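Local coordinates for MutT/nudix family protein (Enterococcus faecalis, PDB 2FML) that is of unknown function but joins a Nudix domain to an NrtR-type winged-helix domain, which suggests a transcriptional regulator that binds DNA and a nucleotide-derived effector, at the interface of chains A and B. Numbering follows the deposited sequence. Chains: chain A/B, MutT/nudix family protein.

Contact 1: the interface of chains A and B. Residues chain A 82-86; chain B 113-115.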
ATOM      1  N   ASN A  82     -19.752   0.848   6.833  1.00 53.55           N
ATOM      2  CA  ASN A  82     -20.053  -0.529   6.453  1.00 54.17           C
ATOM      3  C   ASN A  82     -19.379  -1.040   5.122  1.00 53.21           C
ATOM      4  O   ASN A  82     -19.852  -2.006   4.528  1.00 52.88           O
ATOM      5  CB  ASN A  82     -21.593  -0.727   6.418  1.00 52.74           C
ATOM      6  CG  ASN A  82     -22.250  -0.023   5.193  1.00 58.48           C
ATOM      7  OD1 ASN A  82     -21.550   0.637   4.386  1.00 62.00           O
ATOM      8  ND2 ASN A  82     -23.591  -0.164   5.043  1.00 58.88           N
ATOM      9  N   GLU A  83     -18.293  -0.394   4.689  1.00 53.14           N
ATOM     10  CA  GLU A  83     -17.655  -0.614   3.390  1.00 53.40           C
ATOM     11  C   GLU A  83     -16.123  -0.706   3.592  1.00 52.44           C
ATOM     12  O   GLU A  83     -15.559   0.083   4.334  1.00 50.76           O
ATOM     13  CB  GLU A  83     -17.723   0.688   2.592  1.00 53.92           C
ATOM     14  CG  GLU A  83     -18.863   0.856   1.689  1.00 57.62           C
ATOM     15  CD  GLU A  83     -18.670   2.073   0.797  1.00 59.82           C
ATOM     16  OE1 GLU A  83     -18.135   3.143   1.244  1.00 56.35           O
ATOM     17  OE2 GLU A  83     -19.100   1.934  -0.364  1.00 64.05           O
ATOM     18  N   SER A  84     -15.457  -1.590   2.856  1.00 52.08           N
ATOM     19  CA  SER A  84     -13.994  -1.584   2.802  1.00 52.60           C
ATOM     20  C   SER A  84     -13.683  -0.476   1.840  1.00 52.88           C
ATOM     21  O   SER A  84     -14.592  -0.002   1.131  1.00 52.34           O
ATOM     22  CB  SER A  84     -13.489  -2.914   2.265  1.00 51.52           C
ATOM     23  OG  SER A  84     -14.021  -3.073   0.981  1.00 52.13           O
ATOM     24  N   THR A  85     -12.404  -0.074   1.806  1.00 53.38           N
ATOM     25  CA  THR A  85     -11.955   0.914   0.861  1.00 51.03           C
ATOM     26  C   THR A  85     -12.112   0.446  -0.579  1.00 51.26           C
ATOM     27  O   THR A  85     -12.414   1.272  -1.441  1.00 51.95           O
ATOM     28  CB  THR A  85     -10.512   1.421   1.118  1.00 51.06           C
ATOM     29  OG1 THR A  85      -9.573   0.342   1.023  1.00 50.87           O
ATOM     30  CG2 THR A  85     -10.393   2.156   2.472  1.00 51.40           C
ATOM     31  N   GLU A  86     -11.819  -0.829  -0.848  1.00 50.86           N
ATOM     32  CA  GLU A  86     -12.091  -1.464  -2.129  1.00 53.99           C
ATOM     33  C   GLU A  86     -13.570  -1.250  -2.640  1.00 55.17           C
ATOM     34  O   GLU A  86     -13.796  -0.778  -3.766  1.00 57.82           O
ATOM     35  CB  GLU A  86     -11.815  -2.978  -2.045  1.00 54.43           C
ATOM     36  CG  GLU A  86     -10.379  -3.363  -1.998  1.00 56.19           C
ATOM     37  CD  GLU A  86      -9.789  -3.389  -0.563  1.00 64.23           C
ATOM     38  OE1 GLU A  86     -10.491  -3.046   0.427  1.00 61.21           O
ATOM     39  OE2 GLU A  86      -8.597  -3.784  -0.434  1.00 68.19           O
TER
ATOM     40  N   SER B 113      -8.979  -2.701   5.625  1.00 50.10           N
ATOM     41  CA  SER B 113     -10.220  -1.970   5.945  1.00 51.27           C
ATOM     42  C   SER B 113     -11.572  -2.773   5.932  1.00 52.84           C
ATOM     43  O   SER B 113     -12.676  -2.168   5.923  1.00 51.81           O
ATOM     44  CB  SER B 113     -10.376  -0.787   4.989  1.00 51.79           C
ATOM     45  OG  SER B 113     -10.635  -1.265   3.658  1.00 53.19           O
ATOM     46  N   ARG B 114     -11.493  -4.104   5.988  1.00 52.75           N
ATOM     47  CA  ARG B 114     -12.689  -4.910   6.140  1.00 54.35           C
ATOM     48  C   ARG B 114     -13.480  -4.327   7.317  1.00 52.96           C
ATOM     49  O   ARG B 114     -12.923  -4.165   8.422  1.00 52.35           O
ATOM     50  CB  ARG B 114     -12.265  -6.378   6.314  1.00 54.90           C
ATOM     51  CG  ARG B 114     -13.398  -7.353   6.486  1.00 58.43           C
ATOM     52  CD  ARG B 114     -12.885  -8.857   6.293  1.00 59.80           C
ATOM     53  NE  ARG B 114     -11.707  -9.220   7.157  1.00 69.02           N
ATOM     54  CZ  ARG B 114     -11.761  -9.431   8.487  1.00 66.87           C
ATOM     55  NH1 ARG B 114     -10.624  -9.769   9.139  1.00 59.18           N
ATOM     56  NH2 ARG B 114     -12.952  -9.304   9.159  1.00 62.19           N
ATOM     57  N   PRO B 115     -14.764  -3.920   7.069  1.00 51.47           N
ATOM     58  CA  PRO B 115     -15.464  -3.153   8.088  1.00 51.65           C
ATOM     59  C   PRO B 115     -15.491  -3.755   9.539  1.00 51.86           C
ATOM     60  O   PRO B 115     -15.398  -3.001  10.526  1.00 51.81           O
ATOM     61  CB  PRO B 115     -16.901  -2.987   7.496  1.00 52.60           C
ATOM     62  CG  PRO B 115     -16.766  -3.238   6.066  1.00 50.90           C
ATOM     63  CD  PRO B 115     -15.575  -4.113   5.844  1.00 49.57           C
TER
HETATM   64  O   HOH W   1     -13.562   0.346   6.097  1.00 33.52           O
HETATM   65  O   HOH W   2      -8.867  -2.135   2.249  1.00 37.86           O
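B:Ser113 meets the N-terminal end of helix 85-97 of chain A, which begins at A:Thr85, with its hydroxyl, a small instance of a helix being capped by another subunit. The backbone N of A:Thr85 donates to B:Ser113 OG over 2.8 Å, and the bond is almost straight, 176° at the hydrogen. A longer bond of undecided direction, 3.3 Å, joins B:Ser113 OG to A:Thr85 OG1, so the threonine grips the serine through both backbone and side chain. With chi1 at 61°, A:Thr85 carries OG1 between its backbone N and carbonyl carbon and holds CG2 beside B:Ser113 CB, 3.9 Å away. A:Ser84 packs its CA and CB by the same serine, CA lying 3.4 Å from B:Ser113 O. Toward the start of the loop, the B:Pro115 ring lies over one face of the A:Asn82–A:Glu83 peptide, its CG 3.5 Å from A:Glu83 N. This is apolar packing against a flat backbone unit. Beside it, water 1 ties A:Glu83 O to B:Ser113 O, with 2.7 Å from its oxygen to each carbonyl oxygen. Water 2 links A:Thr85 OG1 to A:Glu86 OE1, 2.6 Å from the latter, the glutamate being folded back by its bent chi2 of 87°. The approach of water 2 to B:Ser113 OG is very short and so doubtful. The chain A residues, 82-86, lie in the Nudix box, whose loop leads into the Nudix helix. By bracing that loop from chain B, the contact may couple the order of the motif to pairing of the chains.

Contact 2: the interface of chains A and B. Residues chain A 110-111, 113; chain B 86, 108.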
ATOM      1  N   HIS A 110      -1.391   3.366  -2.781  1.00 53.98           N
ATOM      2  CA  HIS A 110      -0.686   3.980  -1.693  1.00 53.40           C
ATOM      3  C   HIS A 110      -1.706   4.763  -0.828  1.00 54.28           C
ATOM      4  O   HIS A 110      -2.730   5.266  -1.361  1.00 55.43           O
ATOM      5  CB  HIS A 110       0.416   4.894  -2.220  1.00 51.71           C
ATOM      6  CG  HIS A 110       1.280   5.470  -1.142  1.00 52.59           C
ATOM      7  ND1 HIS A 110       2.391   4.818  -0.620  1.00 55.63           N
ATOM      8  CD2 HIS A 110       1.203   6.657  -0.493  1.00 53.30           C
ATOM      9  CE1 HIS A 110       2.947   5.586   0.309  1.00 56.06           C
ATOM     10  NE2 HIS A 110       2.238   6.703   0.405  1.00 56.06           N
ATOM     11  N   SER A 111      -1.448   4.839   0.489  1.00 53.44           N
ATOM     12  CA  SER A 111      -2.239   5.663   1.373  1.00 54.46           C
ATOM     13  C   SER A 111      -1.439   6.902   1.721  1.00 52.82           C
ATOM     14  O   SER A 111      -0.317   6.791   2.181  1.00 51.86           O
ATOM     15  CB  SER A 111      -2.651   4.966   2.652  1.00 53.24           C
ATOM     16  OG  SER A 111      -3.036   3.673   2.286  1.00 61.00           O
ATOM     17  N   SER A 113      -1.354  10.390   3.974  1.00 52.83           N
ATOM     18  CA  SER A 113      -1.740  10.706   5.299  1.00 53.48           C
ATOM     19  C   SER A 113      -1.057  11.936   5.860  1.00 53.62           C
ATOM     20  O   SER A 113      -1.122  12.186   7.075  1.00 53.28           O
ATOM     21  CB  SER A 113      -1.446   9.535   6.198  1.00 53.48           C
ATOM     22  OG  SER A 113      -0.031   9.249   6.208  1.00 57.04           O
TER
ATOM     23  N   GLU B  86       3.692   7.061   8.221  1.00 46.28           N
ATOM     24  CA  GLU B  86       5.145   6.862   8.182  1.00 48.24           C
ATOM     25  C   GLU B  86       5.736   7.361   9.484  1.00 49.08           C
ATOM     26  O   GLU B  86       6.588   6.667  10.051  1.00 51.71           O
ATOM     27  CB  GLU B  86       5.829   7.660   7.031  1.00 48.63           C
ATOM     28  CG  GLU B  86       5.568   7.120   5.596  1.00 52.05           C
ATOM     29  CD  GLU B  86       4.265   7.574   4.958  1.00 58.87           C
ATOM     30  OE1 GLU B  86       3.564   8.450   5.534  1.00 54.66           O
ATOM     31  OE2 GLU B  86       3.961   7.121   3.833  1.00 60.14           O
ATOM     32  N   GLN B 108       5.624   1.104   2.999  1.00 49.66           N
ATOM     33  CA  GLN B 108       4.151   0.973   3.115  1.00 48.84           C
ATOM     34  C   GLN B 108       3.678  -0.237   2.276  1.00 49.49           C
ATOM     35  O   GLN B 108       4.068  -0.418   1.102  1.00 49.38           O
ATOM     36  CB  GLN B 108       3.447   2.259   2.694  1.00 49.13           C
ATOM     37  CG  GLN B 108       2.031   2.276   3.148  1.00 44.69           C
ATOM     38  CD  GLN B 108       1.313   3.408   2.609  1.00 45.42           C
ATOM     39  OE1 GLN B 108       1.370   4.597   3.135  1.00 47.12           O
ATOM     40  NE2 GLN B 108       0.595   3.119   1.531  1.00 39.61           N
TER
HETATM   41  O   HOH W   3       2.969   8.842   1.727  1.00 33.98           O
HETATM   42  O   HOH W   4       1.215   8.063   4.255  1.00 37.72           O
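The interface is a two-fold symmetric pairing of Nudix domains, in which equivalent 106-112 strands approach each other and each also faces the partner's Nudix helix; it holds the two chains of the deposited assembly together, presumably as a dimer. B:Gln108 packs against one face of the A:His110 imidazole. Its chain is extended beyond CG, with chi2 at -173°, which carries the terminal amide to that face. The two planes are 18° apart, and the atom modelled as B:Gln108 NE2 sits 3.3 Å from the plane of the A:His110 ring, offset toward its rim. The polar end of the amide, its O and N, points at the A:Ser111 backbone, roughly in the amide plane, but its modelled orientation is doubtful: B:Gln108 NE2 lies 2.9 Å from A:Ser111 N, donor against donor, and B:Gln108 OE1 lies 2.9 Å from A:Ser111 O. Exchanging the amide O and N would turn both mismatches into plausible hydrogen bonds and put the oxygen over the ring instead. At the imidazole edge, A:His110 NE2 bonds in plane to water 3 over 2.6 Å, nearly straight at 165°. Water 3 also lies 2.9 Å from B:Glu86 OE2, which joins histidine and carboxylate by a shared water. The other carboxylate oxygen, B:Glu86 OE1, takes water 4 at 2.7 Å. Water 4 also reaches A:Ser111 O, and it lies 2.6 Å from A:Ser113 OG.

The centres of contact 1 and contact 2, taken over their C-alpha atoms, are about 17 Å apart within the same two-fold symmetric interface. They share sequence positions with the chains exchanged: Glu86 and Ser113 appear in both, A:Glu86 and B:Ser113 in contact 1, B:Glu86 and A:Ser113 in contact 2. Each chain therefore presents both the start of its Nudix helix, 85-97, and the loop residue that follows its 106-112 strand to the partner. Contact 2 adds the strands themselves nearer the middle of the interface. If the dimer is biological, this reciprocity would link the two Nudix boxes through the pairing surface.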